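Local structure of aminopeptidase N (Francisella tularensis subsp. tularensis, 5DLL) at residues Ser129-Ala134 with Pro268-Gly273; Leu302-Val307 with Ser344-Arg349; Phe326-Lys331 with Asn385-Val390; Asp356-Arg361 with Glu617-Glu622; Ile400-Thr405 with Phe540-Lys545. The protein probably trims single residues from the N-termini of intracellular peptides as a zinc-dependent aminopeptidase of the M1 family. All blocks are in the same frame, centred on the assembly; numbering follows the deposited sequence.

Interaction 1: residues Ser129-Ala134 with Pro268-Gly273; sequences STQCEA and PDFNAG
Phe270 is the first residue after Pro268 to meet segment 129-134. With CG anti to the backbone N (chi1 -179°), its ring is carried toward that segment, and the far atom CZ of Phe270 lies 3.3 Å from Gln131 OE1. The oxygen approaches obliquely, the amide and ring planes standing 57° apart, while the carbonyl O of Thr130 sits near the ring plane at the edge, 4.0 Å from Phe270 CE1. Phe270 also opens a type I turn, closed by the bond from Gly273 N to Phe270 O (3.1 Å). Inside that turn the chain doubles back, so that Ala272 N lies above one face of the ring, near its rim, and Ala272 CB comes to 3.9 Å from Gln131 OE1. Gly273, with positive phi, begins the Gly-Ala-Met-Glu-Asn sequence by which M1 aminopeptidases are recognised, and Met275 of that sequence packs on both Gln131 and Phe270. The contact thus joins the N-terminal domain to the catalytic domain, with the side chain of Ala272 about 10 Å from the zinc ion. Within its own segment, Gln131 NE2 donates to Glu133 O (2.9 Å, 160°) on a lone pair in the carbonyl plane. The amide is thereby fixed in rotation, and its oxygen is left against ring carbon CZ and the methyl of Ala272, a polar atom resting on apolar carbon.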
# COMPACT_ATOMS: atom_id res chain seq x y z
N SER A 129 13.07 -21.25 4.37
CA SER A 129 12.31 -20.24 3.64
C SER A 129 13.29 -19.28 3.00
O SER A 129 14.39 -19.10 3.51
CB SER A 129 11.36 -19.51 4.60
OG SER A 129 10.98 -18.24 4.09
N THR A 130 12.89 -18.65 1.90
CA THR A 130 13.77 -17.74 1.18
C THR A 130 13.20 -16.34 1.11
O THR A 130 12.07 -16.08 1.52
CB THR A 130 14.01 -18.21 -0.27
OG1 THR A 130 12.77 -18.16 -0.98
CG2 THR A 130 14.57 -19.62 -0.30
N GLN A 131 14.02 -15.44 0.57
CA GLN A 131 13.61 -14.10 0.18
C GLN A 131 14.69 -13.59 -0.75
O GLN A 131 15.84 -13.43 -0.34
CB GLN A 131 13.47 -13.20 1.40
CG GLN A 131 13.28 -11.72 1.08
CD GLN A 131 12.05 -11.46 0.23
OE1 GLN A 131 11.01 -12.08 0.43
NE2 GLN A 131 12.18 -10.54 -0.72
N CYS A 132 14.33 -13.35 -2.01
CA CYS A 132 15.33 -13.03 -3.03
C CYS A 132 15.22 -11.63 -3.64
O CYS A 132 16.16 -11.19 -4.30
CB CYS A 132 15.30 -14.11 -4.12
SG CYS A 132 15.74 -15.75 -3.49
N GLU A 133 14.12 -10.92 -3.43
CA GLU A 133 14.06 -9.52 -3.85
C GLU A 133 14.73 -8.67 -2.77
O GLU A 133 14.41 -8.85 -1.60
CB GLU A 133 12.62 -9.04 -4.06
CG GLU A 133 12.52 -7.60 -4.57
CD GLU A 133 11.10 -7.18 -4.93
OE1 GLU A 133 10.14 -7.74 -4.36
OE2 GLU A 133 10.95 -6.29 -5.79
N ALA A 134 15.64 -7.76 -3.12
CA ALA A 134 16.07 -7.49 -4.50
C ALA A 134 17.22 -8.40 -4.97
O ALA A 134 17.21 -8.87 -6.11
CB ALA A 134 16.49 -6.03 -4.63
N PRO A 268 4.90 -16.73 10.58
CA PRO A 268 5.02 -15.57 11.47
C PRO A 268 6.27 -14.70 11.22
O PRO A 268 7.34 -15.23 10.92
CB PRO A 268 5.07 -16.20 12.87
CG PRO A 268 4.43 -17.54 12.71
CD PRO A 268 4.83 -17.99 11.34
N ASP A 269 6.09 -13.39 11.35
CA ASP A 269 7.20 -12.42 11.29
C ASP A 269 7.95 -12.39 9.96
O ASP A 269 9.15 -12.09 9.93
CB ASP A 269 8.19 -12.67 12.45
CG ASP A 269 7.49 -12.93 13.78
OD1 ASP A 269 6.39 -12.40 14.01
OD2 ASP A 269 8.06 -13.69 14.59
N PHE A 270 7.26 -12.67 8.85
CA PHE A 270 7.88 -12.60 7.52
C PHE A 270 8.16 -11.15 7.15
O PHE A 270 7.25 -10.35 6.96
CB PHE A 270 6.99 -13.27 6.46
CG PHE A 270 7.59 -13.25 5.07
CD1 PHE A 270 8.72 -14.00 4.78
CD2 PHE A 270 7.01 -12.50 4.06
CE1 PHE A 270 9.27 -13.99 3.51
CE2 PHE A 270 7.55 -12.48 2.79
CZ PHE A 270 8.69 -13.22 2.51
N ASN A 271 9.45 -10.83 7.02
CA ASN A 271 9.93 -9.46 6.88
C ASN A 271 9.27 -8.65 5.76
O ASN A 271 8.78 -7.55 5.99
CB ASN A 271 11.46 -9.46 6.68
CG ASN A 271 12.09 -8.12 7.00
OD1 ASN A 271 12.52 -7.39 6.11
ND2 ASN A 271 12.15 -7.79 8.29
N ALA A 272 9.25 -9.21 4.55
CA ALA A 272 8.72 -8.48 3.39
C ALA A 272 7.22 -8.15 3.51
O ALA A 272 6.73 -7.25 2.83
CB ALA A 272 9.00 -9.24 2.10
N GLY A 273 6.51 -8.89 4.36
CA GLY A 273 5.07 -8.70 4.56
C GLY A 273 4.31 -9.58 3.58
O GLY A 273 3.48 -10.40 3.98

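Interaction 2: residues Leu302-Val307 with Ser344-Arg349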
# COMPACT_ATOMS: atom_id res chain seq x y z
N LEU A 302 -8.65 -5.86 3.41
CA LEU A 302 -7.20 -5.79 3.29
C LEU A 302 -6.59 -7.13 2.92
O LEU A 302 -5.68 -7.19 2.09
CB LEU A 302 -6.58 -5.26 4.58
CG LEU A 302 -6.82 -3.77 4.85
CD1 LEU A 302 -6.52 -3.42 6.30
CD2 LEU A 302 -5.99 -2.92 3.90
N VAL A 303 -7.08 -8.21 3.53
CA VAL A 303 -6.67 -9.58 3.18
C VAL A 303 -6.90 -9.84 1.70
O VAL A 303 -6.05 -10.42 1.02
CB VAL A 303 -7.44 -10.64 4.01
CG1 VAL A 303 -7.27 -12.03 3.41
CG2 VAL A 303 -6.98 -10.63 5.46
N GLN A 304 -8.06 -9.42 1.22
CA GLN A 304 -8.42 -9.53 -0.19
C GLN A 304 -7.44 -8.76 -1.08
O GLN A 304 -6.93 -9.30 -2.06
CB GLN A 304 -9.84 -9.01 -0.41
CG GLN A 304 -10.45 -9.33 -1.77
CD GLN A 304 -11.68 -8.50 -2.08
OE1 GLN A 304 -11.67 -7.27 -1.96
NE2 GLN A 304 -12.75 -9.17 -2.49
N SER A 305 -7.20 -7.50 -0.72
CA SER A 305 -6.30 -6.59 -1.45
C SER A 305 -4.86 -7.10 -1.50
O SER A 305 -4.19 -7.02 -2.54
CB SER A 305 -6.30 -5.21 -0.77
OG SER A 305 -5.31 -4.37 -1.33
N VAL A 306 -4.40 -7.60 -0.36
CA VAL A 306 -3.06 -8.16 -0.22
C VAL A 306 -2.88 -9.37 -1.14
O VAL A 306 -1.95 -9.41 -1.96
CB VAL A 306 -2.80 -8.56 1.26
CG1 VAL A 306 -1.60 -9.47 1.39
CG2 VAL A 306 -2.63 -7.31 2.12
N VAL A 307 -3.77 -10.34 -1.01
CA VAL A 307 -3.73 -11.55 -1.83
C VAL A 307 -3.86 -11.16 -3.30
O VAL A 307 -3.13 -11.66 -4.15
CB VAL A 307 -4.85 -12.54 -1.44
CG1 VAL A 307 -4.94 -13.69 -2.44
CG2 VAL A 307 -4.64 -13.08 -0.03
N SER A 344 -11.84 -1.89 -6.05
CA SER A 344 -12.90 -0.96 -6.45
C SER A 344 -14.14 -1.67 -7.04
O SER A 344 -15.28 -1.36 -6.67
CB SER A 344 -12.36 0.06 -7.45
OG SER A 344 -11.44 0.94 -6.84
N ASP A 345 -13.90 -2.61 -7.94
CA ASP A 345 -14.97 -3.38 -8.57
C ASP A 345 -15.76 -4.24 -7.57
O ASP A 345 -16.99 -4.21 -7.56
CB ASP A 345 -14.41 -4.27 -9.69
CG ASP A 345 -13.85 -3.47 -10.86
OD1 ASP A 345 -14.23 -2.29 -11.03
OD2 ASP A 345 -13.03 -4.04 -11.62
N LEU A 346 -15.05 -5.00 -6.74
CA LEU A 346 -15.69 -5.94 -5.80
C LEU A 346 -16.14 -5.32 -4.47
O LEU A 346 -16.73 -6.01 -3.64
CB LEU A 346 -14.76 -7.13 -5.52
CG LEU A 346 -14.66 -8.21 -6.60
CD1 LEU A 346 -14.00 -7.70 -7.87
CD2 LEU A 346 -13.89 -9.40 -6.05
N ASN A 347 -15.86 -4.03 -4.25
CA ASN A 347 -16.36 -3.31 -3.08
C ASN A 347 -16.98 -1.98 -3.54
O ASN A 347 -17.79 -1.98 -4.46
CB ASN A 347 -15.26 -3.12 -2.03
CG ASN A 347 -14.60 -4.43 -1.61
OD1 ASN A 347 -14.89 -4.97 -0.55
ND2 ASN A 347 -13.70 -4.95 -2.45
N SER A 348 -16.60 -0.85 -2.93
CA SER A 348 -17.06 0.47 -3.37
C SER A 348 -15.95 1.21 -4.11
O SER A 348 -14.90 1.49 -3.53
CB SER A 348 -17.50 1.29 -2.17
OG SER A 348 -17.87 2.60 -2.57
N ARG A 349 -16.19 1.55 -5.37
CA ARG A 349 -15.20 2.26 -6.19
C ARG A 349 -14.84 3.61 -5.60
O ARG A 349 -13.67 3.96 -5.49
CB ARG A 349 -15.70 2.47 -7.62
CG ARG A 349 -15.79 1.20 -8.46
CD ARG A 349 -15.66 1.50 -9.95
NE ARG A 349 -14.43 2.25 -10.23
CZ ARG A 349 -13.25 1.71 -10.50
NH1 ARG A 349 -13.07 0.39 -10.56
NH2 ARG A 349 -12.21 2.50 -10.73
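Asn347 ND2 is shared by two acceptors: it donates to Gln304 OE1 across the contact (3.1 Å, N-H...O angle 161°) and to Thr343 O, four residues earlier, in helix 328-346. The two helices tied in this way are the pair that builds the zinc site of M1 peptidases, one leading into the HExxH sequence with its ligands His309 and His313, the other supplying Glu332; Gln304 lies about 10 Å from His309, measured between side chains. The Gln304 chain reaches over, extended beyond CG; a chi1 near 180° (-168°) sends it away from its own backbone N, and it runs alongside the side chain of Asn347, antiparallel to it. The amide planes stand nearly perpendicular, yet ND2 meets OE1 in the carbonyl plane, on a lone pair, and the oxygen lies close to the amide plane of Asn347. The other end of the Gln304 amide is set against hydrocarbon, Gln304 NE2 being 3.7 Å from Leu346 CD2. Leu346 in turn packs on Trp248 of helix 236-253. Beyond the contact, Ser348 holds the N-cap position of helix 349-369, and Arg349 folds back so that its NH1 lies 3.0 Å from Asp345 OD1, meeting that oxygen from above the carboxylate plane.

Interaction 3: residues Phe326-Lys331 with Asn385-Val390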
# COMPACT_ATOMS: atom_id res chain seq x y z
N PHE A 326 15.30 0.91 -11.28
CA PHE A 326 14.77 2.27 -11.48
C PHE A 326 13.37 2.18 -12.09
O PHE A 326 12.54 3.09 -11.96
CB PHE A 326 15.68 3.10 -12.40
CG PHE A 326 17.09 3.25 -11.92
CD1 PHE A 326 18.07 2.33 -12.28
CD2 PHE A 326 17.45 4.32 -11.11
CE1 PHE A 326 19.38 2.47 -11.84
CE2 PHE A 326 18.76 4.47 -10.67
CZ PHE A 326 19.72 3.54 -11.03
N GLN A 327 13.13 1.04 -12.74
CA GLN A 327 11.89 0.74 -13.43
C GLN A 327 10.82 0.16 -12.49
O GLN A 327 9.90 -0.53 -12.94
CB GLN A 327 12.21 -0.25 -14.57
CG GLN A 327 12.19 0.33 -15.97
CD GLN A 327 13.08 1.54 -16.19
OE1 GLN A 327 12.60 2.60 -16.61
NE2 GLN A 327 14.36 1.39 -15.94
N LEU A 328 10.91 0.48 -11.20
CA LEU A 328 10.05 -0.13 -10.18
C LEU A 328 8.65 0.49 -10.15
O LEU A 328 7.71 -0.14 -9.66
CB LEU A 328 10.73 -0.01 -8.81
CG LEU A 328 10.62 -1.18 -7.82
CD1 LEU A 328 10.86 -2.53 -8.47
CD2 LEU A 328 11.61 -0.96 -6.69
N SER A 329 8.51 1.71 -10.67
CA SER A 329 7.19 2.35 -10.83
C SER A 329 6.32 1.68 -11.90
O SER A 329 5.13 1.97 -12.00
CB SER A 329 7.36 3.83 -11.17
OG SER A 329 8.01 4.00 -12.42
N LEU A 330 6.93 0.81 -12.71
CA LEU A 330 6.21 -0.05 -13.65
C LEU A 330 5.86 -1.41 -13.04
O LEU A 330 4.73 -1.88 -13.18
CB LEU A 330 7.03 -0.26 -14.93
CG LEU A 330 6.43 -1.22 -15.96
CD1 LEU A 330 5.09 -0.71 -16.45
CD2 LEU A 330 7.40 -1.43 -17.12
N LYS A 331 6.82 -2.06 -12.37
CA LYS A 331 6.58 -3.40 -11.81
C LYS A 331 5.50 -3.34 -10.74
O LYS A 331 4.61 -4.19 -10.70
CB LYS A 331 7.84 -4.02 -11.20
CG LYS A 331 7.59 -5.42 -10.63
CD LYS A 331 8.77 -5.97 -9.87
CE LYS A 331 8.80 -5.49 -8.43
NZ LYS A 331 7.93 -6.30 -7.54
N ASN A 385 16.20 0.93 -0.60
CA ASN A 385 15.14 1.61 0.16
C ASN A 385 14.78 3.00 -0.37
O ASN A 385 13.74 3.54 -0.01
CB ASN A 385 15.53 1.72 1.64
CG ASN A 385 15.60 0.36 2.33
OD1 ASN A 385 14.62 -0.38 2.35
ND2 ASN A 385 16.75 0.04 2.89
N ASN A 386 15.65 3.58 -1.20
CA ASN A 386 15.36 4.84 -1.90
C ASN A 386 14.16 4.71 -2.84
O ASN A 386 13.44 5.69 -3.08
CB ASN A 386 16.58 5.31 -2.71
CG ASN A 386 17.78 5.66 -1.83
OD1 ASN A 386 17.87 5.24 -0.68
ND2 ASN A 386 18.71 6.43 -2.39
N PHE A 387 13.95 3.51 -3.38
CA PHE A 387 12.84 3.24 -4.30
C PHE A 387 11.51 2.91 -3.61
O PHE A 387 10.45 3.10 -4.20
CB PHE A 387 13.20 2.09 -5.24
CG PHE A 387 14.32 2.39 -6.19
CD1 PHE A 387 14.24 3.49 -7.05
CD2 PHE A 387 15.44 1.57 -6.26
CE1 PHE A 387 15.26 3.77 -7.93
CE2 PHE A 387 16.46 1.84 -7.15
CZ PHE A 387 16.37 2.94 -7.99
N TYR A 388 11.56 2.40 -2.38
CA TYR A 388 10.35 1.98 -1.68
C TYR A 388 9.65 3.17 -1.03
O TYR A 388 9.68 3.34 0.19
CB TYR A 388 10.68 0.88 -0.65
CG TYR A 388 11.44 -0.31 -1.22
CD1 TYR A 388 11.30 -0.68 -2.56
CD2 TYR A 388 12.28 -1.08 -0.41
CE1 TYR A 388 11.98 -1.77 -3.08
CE2 TYR A 388 12.97 -2.17 -0.93
CZ TYR A 388 12.81 -2.51 -2.27
OH TYR A 388 13.47 -3.58 -2.81
N THR A 389 9.00 3.98 -1.86
CA THR A 389 8.37 5.23 -1.44
C THR A 389 6.99 5.37 -2.07
O THR A 389 6.70 4.75 -3.09
CB THR A 389 9.20 6.45 -1.89
OG1 THR A 389 9.39 6.40 -3.31
CG2 THR A 389 10.56 6.46 -1.21
N VAL A 390 6.15 6.20 -1.45
CA VAL A 390 4.82 6.49 -1.98
C VAL A 390 4.86 7.16 -3.36
O VAL A 390 3.99 6.92 -4.19
CB VAL A 390 3.96 7.33 -1.00
CG1 VAL A 390 3.67 6.53 0.26
CG2 VAL A 390 4.63 8.65 -0.65
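Phe326 presents the face of its ring to the edge of Phe387 in an offset edge-to-face pair, centroids 5.4 Å apart and planes at 81°. The nearest atoms are Phe326 CD2 and Phe387 CZ, at 3.6 Å. Although the CB of Phe326 points off from the partner segment, its CG lies anti to the carbonyl carbon (chi1 -59°), which keeps one side of the ring within reach of Phe387. Tyr381 adds a third ring, meeting both phenylalanines. Gln327 then occupies the N-cap position of helix 328-346. Leu328, in the first turn of that helix, divides one methyl between two aromatic residues: Leu328 CD2 lies 3.7 Å from Phe387 CB and 3.7 Å from Tyr388 CE1, where it sits at the edge of the tyrosine ring, near its plane. Tyr388 is the centre of an inverse gamma turn; its CB points away from the helix, but the ring comes back to Leu328. Further on, Lys331 NZ forms a salt bridge with Glu276, and the next residue is the zinc ligand Glu332. Carbon meets carbon throughout this contact, so the helix start that leads to a metal ligand is held by apolar packing, to which the edge-to-face pair probably adds a small electrostatic term.

Interaction 4: residues Asp356-Arg361 with Glu617-Glu622; sequences DVRIIR and ESTIAE
Arg358 and Thr619 extend toward each other from opposite directions, and the meeting point is the NH2 end of the Arg358 guanidinium, 3.4 Å from Thr619 CG2. The methyl arrives obliquely to the guanidinium plane. Glu622 comes in differently: its carboxylate is almost coplanar with the guanidinium, the planes only 11° apart, and Glu622 OE1 lies at the edge, 3.6 Å from Arg358 NH2. At that length the pair is a long salt bridge, and because Arg358 was modelled in two conformers, everything said of its guanidinium is tentative and holds for the one described here. The arginine chain is bent at chi2 and chi3, which swings a group rooted on the flank of its helix round to the partner segment. By contrast Glu622 runs out extended beyond CG. The helices so bridged belong to different domains, helix 349-369 to the zinc-peptidase domain and helix 617-621 to the C-terminal helical domain, and the contact lies near the surface, away from the zinc. Another helix of the C-terminal domain, 565-581, comes up beside it: Trp569 touches both Arg358 and Arg361. In this conformer Arg361 CB lies over one face of the Arg358 guanidinium, near the rim. The Arg361 guanidinium has Val357 CG1 over one face, 3.7 Å above the plane, and Arg361 NH1 forms a salt bridge with Asp570.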
# COMPACT_ATOMS: atom_id res chain seq x y z
N ASP A 356 -7.29 6.18 -1.73
CA ASP A 356 -6.06 6.25 -2.53
C ASP A 356 -5.62 7.70 -2.76
O ASP A 356 -4.43 7.99 -2.79
CB ASP A 356 -6.23 5.55 -3.89
CG ASP A 356 -6.49 4.04 -3.75
OD1 ASP A 356 -6.14 3.45 -2.70
OD2 ASP A 356 -7.05 3.45 -4.70
N VAL A 357 -6.59 8.60 -2.92
CA VAL A 357 -6.29 10.03 -3.08
C VAL A 357 -5.79 10.65 -1.77
O VAL A 357 -4.87 11.47 -1.79
CB VAL A 357 -7.52 10.81 -3.59
CG1 VAL A 357 -7.24 12.31 -3.60
CG2 VAL A 357 -7.92 10.33 -4.97
N ARG A 358 -6.40 10.27 -0.64
CA ARG A 358 -5.96 10.76 0.67
C ARG A 358 -4.46 10.51 0.88
O ARG A 358 -3.78 11.33 1.50
CB ARG A 358 -6.77 10.12 1.80
CG ARG A 358 -8.22 10.57 1.91
CD ARG A 358 -8.39 12.06 1.63
NE ARG A 358 -7.42 12.86 2.36
CZ ARG A 358 -7.29 14.18 2.24
NH1 ARG A 358 -8.08 14.85 1.41
NH2 ARG A 358 -6.38 14.82 2.95
N ILE A 359 -3.96 9.38 0.37
CA ILE A 359 -2.53 9.05 0.43
C ILE A 359 -1.69 10.01 -0.43
O ILE A 359 -0.63 10.45 0.01
CB ILE A 359 -2.26 7.59 -0.01
CG1 ILE A 359 -2.59 6.63 1.15
CG2 ILE A 359 -0.82 7.38 -0.45
CD1 ILE A 359 -2.55 5.16 0.77
N ILE A 360 -2.17 10.31 -1.63
CA ILE A 360 -1.46 11.22 -2.53
C ILE A 360 -1.42 12.64 -1.97
O ILE A 360 -0.38 13.30 -2.03
CB ILE A 360 -2.07 11.24 -3.94
CG1 ILE A 360 -1.98 9.86 -4.59
CG2 ILE A 360 -1.37 12.28 -4.82
CD1 ILE A 360 -0.58 9.29 -4.67
N ARG A 361 -2.53 13.11 -1.42
CA ARG A 361 -2.58 14.46 -0.84
C ARG A 361 -1.85 14.56 0.49
O ARG A 361 -1.29 15.61 0.81
CB ARG A 361 -4.03 14.90 -0.65
CG ARG A 361 -4.72 15.18 -1.97
CD ARG A 361 -6.19 15.48 -1.74
NE ARG A 361 -6.84 15.95 -2.96
CZ ARG A 361 -8.15 16.10 -3.10
NH1 ARG A 361 -8.97 15.83 -2.09
NH2 ARG A 361 -8.64 16.53 -4.25
N GLU A 617 -8.89 16.40 12.48
CA GLU A 617 -8.15 17.62 12.80
C GLU A 617 -6.79 17.68 12.11
O GLU A 617 -6.36 18.75 11.66
CB GLU A 617 -8.00 17.77 14.32
CG GLU A 617 -9.32 17.80 15.08
CD GLU A 617 -9.74 16.43 15.63
OE1 GLU A 617 -10.59 15.76 15.01
OE2 GLU A 617 -9.19 16.03 16.67
N SER A 618 -6.12 16.53 12.01
CA SER A 618 -4.82 16.43 11.35
C SER A 618 -4.90 16.76 9.85
O SER A 618 -3.95 17.30 9.28
CB SER A 618 -4.22 15.04 11.56
OG SER A 618 -5.16 14.01 11.30
N THR A 619 -6.04 16.44 9.23
CA THR A 619 -6.27 16.76 7.82
C THR A 619 -6.46 18.26 7.64
O THR A 619 -5.86 18.86 6.75
CB THR A 619 -7.50 16.02 7.27
OG1 THR A 619 -7.34 14.61 7.48
CG2 THR A 619 -7.67 16.30 5.78
N ILE A 620 -7.29 18.86 8.49
CA ILE A 620 -7.51 20.31 8.44
C ILE A 620 -6.19 21.07 8.67
O ILE A 620 -5.93 22.08 8.01
CB ILE A 620 -8.56 20.75 9.49
CG1 ILE A 620 -9.93 20.17 9.14
CG2 ILE A 620 -8.64 22.28 9.56
CD1 ILE A 620 -10.91 20.17 10.30
N ALA A 621 -5.37 20.55 9.57
CA ALA A 621 -4.05 21.14 9.87
C ALA A 621 -3.11 21.20 8.66
O ALA A 621 -2.24 22.07 8.60
CB ALA A 621 -3.39 20.36 11.00
N GLU A 622 -3.30 20.30 7.70
CA GLU A 622 -2.51 20.31 6.46
C GLU A 622 -2.76 21.57 5.61
O GLU A 622 -1.93 21.93 4.78
CB GLU A 622 -2.80 19.05 5.63
CG GLU A 622 -2.35 17.75 6.28
CD GLU A 622 -2.91 16.50 5.61
OE1 GLU A 622 -3.69 16.61 4.64
OE2 GLU A 622 -2.55 15.38 6.05

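Interaction 5: residues Ile400-Thr405 with Phe540-Lys545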
# COMPACT_ATOMS: atom_id res chain seq x y z
N ILE A 400 -0.28 5.43 -14.28
CA ILE A 400 -0.90 4.36 -15.06
C ILE A 400 -2.41 4.59 -15.19
O ILE A 400 -2.99 4.33 -16.24
CB ILE A 400 -0.58 2.99 -14.44
CG1 ILE A 400 0.87 2.62 -14.79
CG2 ILE A 400 -1.52 1.91 -14.95
CD1 ILE A 400 1.62 1.94 -13.67
N ARG A 401 -3.01 5.10 -14.12
CA ARG A 401 -4.42 5.47 -14.12
C ARG A 401 -4.72 6.63 -15.08
O ARG A 401 -5.78 6.67 -15.70
CB ARG A 401 -4.86 5.84 -12.70
CG ARG A 401 -6.32 6.26 -12.58
CD ARG A 401 -6.71 6.49 -11.13
NE ARG A 401 -6.69 5.25 -10.36
CZ ARG A 401 -7.62 4.31 -10.42
NH1 ARG A 401 -8.67 4.43 -11.22
NH2 ARG A 401 -7.50 3.22 -9.67
N MET A 402 -3.78 7.56 -15.19
CA MET A 402 -3.92 8.69 -16.12
C MET A 402 -3.96 8.25 -17.58
O MET A 402 -4.55 8.94 -18.42
CB MET A 402 -2.80 9.71 -15.92
CG MET A 402 -3.15 10.83 -14.96
SD MET A 402 -1.72 11.84 -14.53
CE MET A 402 -1.28 12.49 -16.13
N ILE A 403 -3.31 7.13 -17.89
CA ILE A 403 -3.35 6.56 -19.24
C ILE A 403 -4.69 5.85 -19.46
O ILE A 403 -5.24 5.88 -20.56
CB ILE A 403 -2.19 5.57 -19.49
CG1 ILE A 403 -0.84 6.25 -19.27
CG2 ILE A 403 -2.26 5.03 -20.90
CD1 ILE A 403 0.33 5.30 -19.18
N HIS A 404 -5.20 5.21 -18.41
CA HIS A 404 -6.55 4.65 -18.43
C HIS A 404 -7.58 5.74 -18.73
O HIS A 404 -8.49 5.54 -19.53
CB HIS A 404 -6.88 3.97 -17.10
CG HIS A 404 -8.19 3.26 -17.09
ND1 HIS A 404 -9.39 3.91 -16.93
CD2 HIS A 404 -8.49 1.95 -17.23
CE1 HIS A 404 -10.38 3.03 -16.97
NE2 HIS A 404 -9.86 1.83 -17.15
N THR A 405 -7.42 6.90 -18.09
CA THR A 405 -8.31 8.05 -18.28
C THR A 405 -8.27 8.57 -19.72
O THR A 405 -9.30 8.88 -20.31
CB THR A 405 -7.95 9.20 -17.31
OG1 THR A 405 -7.94 8.71 -15.97
CG2 THR A 405 -8.94 10.34 -17.41
N PHE A 540 -10.14 12.64 -9.24
CA PHE A 540 -8.75 13.05 -9.10
C PHE A 540 -7.96 12.59 -10.33
O PHE A 540 -7.04 11.77 -10.23
CB PHE A 540 -8.18 12.48 -7.80
CG PHE A 540 -6.92 13.15 -7.32
CD1 PHE A 540 -6.94 14.49 -6.93
CD2 PHE A 540 -5.73 12.44 -7.22
CE1 PHE A 540 -5.78 15.10 -6.47
CE2 PHE A 540 -4.58 13.05 -6.76
CZ PHE A 540 -4.60 14.38 -6.39
N SER A 541 -8.35 13.11 -11.49
CA SER A 541 -7.85 12.61 -12.78
C SER A 541 -6.34 12.78 -12.95
O SER A 541 -5.72 11.99 -13.65
CB SER A 541 -8.61 13.27 -13.94
OG SER A 541 -8.48 14.67 -13.93
N ALA A 542 -5.77 13.80 -12.30
CA ALA A 542 -4.33 14.03 -12.29
C ALA A 542 -3.84 14.34 -10.86
O ALA A 542 -4.56 14.98 -10.09
CB ALA A 542 -3.97 15.18 -13.22
N PRO A 543 -2.62 13.89 -10.50
CA PRO A 543 -2.04 14.15 -9.18
C PRO A 543 -1.49 15.58 -9.04
O PRO A 543 -0.27 15.79 -9.08
CB PRO A 543 -0.93 13.10 -9.07
CG PRO A 543 -0.49 12.89 -10.47
CD PRO A 543 -1.71 13.07 -11.33
N VAL A 544 -2.39 16.53 -8.86
CA VAL A 544 -2.06 17.96 -8.85
C VAL A 544 -2.81 18.71 -7.76
O VAL A 544 -3.88 18.28 -7.31
CB VAL A 544 -2.39 18.61 -10.22
CG1 VAL A 544 -1.57 17.97 -11.33
CG2 VAL A 544 -3.87 18.50 -10.54
N LYS A 545 -2.24 19.84 -7.32
CA LYS A 545 -2.97 20.83 -6.52
C LYS A 545 -3.79 21.68 -7.48
O LYS A 545 -3.39 21.90 -8.62
CB LYS A 545 -2.03 21.73 -5.72
CG LYS A 545 -1.23 21.05 -4.62
CD LYS A 545 -0.71 22.07 -3.61
CE LYS A 545 0.64 21.68 -3.02
NZ LYS A 545 0.59 20.45 -2.18
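The ring of Phe540, two residues before Ala542, has Ala542 O over the centre of one face, 3.6 Å above the plane, while Val357, Ile360 and Arg361 of helix 349-369 also pack against this ring. The loop is folded back on itself here, and presents its backbone and its proline to Met402. That side chain does the touching from the helix: Met402 CG lies 3.1 Å from the carbonyl O of Ser541, and Met402 SD follows with Pro543 CD at 3.4 Å, the two side chains crossing at a slant. Met402 SD is also 4.2 Å from Ala542 CB. A bend at chi3 (62°) turns the terminal methyl aside from the chain's line, and Phe448 also packs on Met402. Pro543 is the centre of an inverse gamma turn. Two hydroxyls have partners: Ser541 OG bonds to Pro496 O outside the contact, and Thr405 OG1 donates to Arg401 O (3.0 Å), from above the carbonyl plane, beside the routine bond from Thr405 N. Helix 390-423 of the catalytic domain thus packs by way of a methionine on the loop leading into strand 545-547 of the Ig-like beta domain, the small third domain set between the catalytic and C-terminal domains in four-domain M1 aminopeptidases.

Interactions 1 and 3 lie beside the zinc site, and interaction 2 ties together regions of the two helices that supply its ligands, whereas interactions 4 and 5 join the catalytic domain to the two domains that follow it. Leu328 of interaction 3 is about 8 Å from the zinc ion by side chain and Ala272 of interaction 1 about 10 Å. Those two contacts are linked directly by a long, weak ion pair between Glu133 OE2 and Lys331 NZ, at 3.5 Å. Helix 328-346 runs from interaction 3 to interaction 2, whose centres are 23 Å apart. Phe540 connects interactions 4 and 5, its CB 3.6 Å from Val357 CG2. Interaction 5 also reaches interaction 3, through Ile400 CD1 at 3.9 Å from Ser329 O.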